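Local atomic coordinates of sialyltransferase 0160 (Photobacterium damselae, PDB entry 4R84), a protein that transfers sialic acid from a CMP-activated donor to an acceptor sugar, as a bacterial glycosyltransferase of the GT-B structural group. Residues V157-A161 and D162-K166. Residues are numbered along the deposited sequence; the frame is centred on the assembly and turned at random.
Sequences VTVDA and DNANK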
loop_
_atom_site.group_PDB
_atom_site.type_symbol
_atom_site.label_atom_id
_atom_site.label_comp_id
_atom_site.label_asym_id
_atom_site.label_seq_id
_atom_site.Cartn_x
_atom_site.Cartn_y
_atom_site.Cartn_z
ATOM N N VAL A 157 0.328 7.748 -8.695
ATOM C CA VAL A 157 -0.183 6.635 -9.487
ATOM C C VAL A 157 -1.479 7.003 -10.204
ATOM O O VAL A 157 -2.476 7.397 -9.575
ATOM C CB VAL A 157 -0.405 5.398 -8.617
ATOM C CG1 VAL A 157 -1.028 4.271 -9.445
ATOM C CG2 VAL A 157 0.908 4.958 -8.009
ATOM N N THR A 158 -1.474 6.854 -11.527
ATOM C CA THR A 158 -2.601 7.266 -12.357
ATOM C C THR A 158 -3.392 6.081 -12.900
ATOM O O THR A 158 -2.852 5.222 -13.579
ATOM C CB THR A 158 -2.125 8.128 -13.536
ATOM O OG1 THR A 158 -1.518 9.314 -13.020
ATOM C CG2 THR A 158 -3.301 8.521 -14.412
ATOM N N VAL A 159 -4.677 6.037 -12.563
ATOM C CA VAL A 159 -5.558 4.992 -13.041
ATOM C C VAL A 159 -6.468 5.594 -14.113
ATOM O O VAL A 159 -7.245 6.487 -13.809
ATOM C CB VAL A 159 -6.386 4.402 -11.899
ATOM C CG1 VAL A 159 -7.112 3.174 -12.377
ATOM C CG2 VAL A 159 -5.475 4.062 -10.716
ATOM N N ASP A 160 -6.344 5.156 -15.364
ATOM C CA ASP A 160 -7.175 5.749 -16.416
ATOM C C ASP A 160 -8.609 5.217 -16.319
ATOM O O ASP A 160 -8.896 4.336 -15.515
ATOM C CB ASP A 160 -6.585 5.502 -17.817
ATOM C CG ASP A 160 -6.596 4.035 -18.233
ATOM O OD1 ASP A 160 -7.368 3.234 -17.668
ATOM O OD2 ASP A 160 -5.842 3.686 -19.166
ATOM N N ALA A 161 -9.507 5.751 -17.139
ATOM C CA ALA A 161 -10.935 5.448 -17.005
ATOM C C ALA A 161 -11.217 3.960 -17.164
ATOM O O ALA A 161 -11.986 3.370 -16.403
ATOM C CB ALA A 161 -11.732 6.247 -18.017
ATOM N N ASP A 162 -10.570 3.348 -18.144
ATOM C CA ASP A 162 -10.744 1.927 -18.401
ATOM C C ASP A 162 -10.267 1.026 -17.250
ATOM O O ASP A 162 -10.958 0.093 -16.851
ATOM C CB ASP A 162 -10.004 1.558 -19.678
ATOM C CG ASP A 162 -10.761 0.569 -20.514
ATOM O OD1 ASP A 162 -11.975 0.786 -20.743
ATOM O OD2 ASP A 162 -10.140 -0.428 -20.925
ATOM N N ASN A 163 -9.059 1.274 -16.750
ATOM C CA ASN A 163 -8.549 0.487 -15.638
ATOM C C ASN A 163 -9.361 0.729 -14.363
ATOM O O ASN A 163 -9.560 -0.185 -13.557
ATOM C CB ASN A 163 -7.066 0.787 -15.391
ATOM C CG ASN A 163 -6.187 0.285 -16.516
ATOM O OD1 ASN A 163 -6.549 -0.662 -17.209
ATOM N ND2 ASN A 163 -5.024 0.905 -16.695
ATOM N N ALA A 164 -9.830 1.958 -14.193
ATOM C CA ALA A 164 -10.652 2.305 -13.049
ATOM C C ALA A 164 -11.933 1.473 -13.042
ATOM O O ALA A 164 -12.345 0.950 -12.000
ATOM C CB ALA A 164 -10.964 3.811 -13.048
ATOM N N ASN A 165 -12.548 1.327 -14.211
ATOM C CA ASN A 165 -13.758 0.524 -14.317
ATOM C C ASN A 165 -13.473 -0.950 -14.023
ATOM O O ASN A 165 -14.293 -1.638 -13.395
ATOM C CB ASN A 165 -14.382 0.700 -15.703
ATOM C CG ASN A 165 -15.040 2.061 -15.872
ATOM O OD1 ASN A 165 -15.382 2.722 -14.890
ATOM N ND2 ASN A 165 -15.192 2.500 -17.119
ATOM N N LYS A 166 -12.300 -1.422 -14.436
ATOM C CA LYS A 166 -11.885 -2.795 -14.169
ATOM C C LYS A 166 -11.816 -3.088 -12.680
ATOM O O LYS A 166 -12.009 -4.226 -12.259
ATOM C CB LYS A 166 -10.499 -3.086 -14.778
ATOM C CG LYS A 166 -10.408 -3.060 -16.300
ATOM C CD LYS A 166 -8.998 -3.453 -16.750
ATOM C CE LYS A 166 -8.799 -3.299 -18.251
ATOM N NZ LYS A 166 -9.598 -4.279 -19.056
HETATM O O HOH W 1 -3.975 3.382 -15.760
#
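Asp160 and Asn163 meet where the chain turns into helix 161-166, and they illustrate how a side chain can supply the acceptor that a preceding helical turn would otherwise offer to a first-turn N-H. One carboxylate oxygen of Asp160, OD1, accepts the backbone N-H of Asn163, with OD1 and N only 2.7 Å apart. The bond is almost straight, 173° at the hydrogen. The first torsion of Asp160, chi1 67°, sets CG between the backbone N and the carbonyl carbon, which brings OD1 over to the N-H of Asn163. The same residue also serves through its backbone, since Asp160 O accepts from Ala164 N at 2.9 Å. One residue on, Ala161 O accepts from Asn165 N at 3.0 Å, and regular helical bonding is under way.

The amide of Asn163 passes beside the Asp160 carboxylate, its plane turned 30° from it, but its polar end is engaged with other partners. Asn163 ND2 donates to Asp338 of helix 330-340 and, at 2.8 Å, to a water. That water also accepts from Asp160 N and donates to Thr158 O, pinning the incoming loop to the first turn of the helix. On the apolar side, Val159 lays CG1 over the start of the helix, 3.5 Å from Ala164 N and 4.0 Å from Ala164 CB. With CG1 anti to its own backbone N, this methyl also reaches Asn163 CB.

Farther out, Asn163 packs on Leu335 and Ile339, while Val157 touches Ile339 and helix 129-144. The carboxylate, placed at the helix N-terminus, would be expected to interact favourably with the helix dipole. This is a classic aspartate N-cap, here opening the short helix between parallel strands 149-154 and 169-175 in a Rossmann-type domain of the GT-B fold.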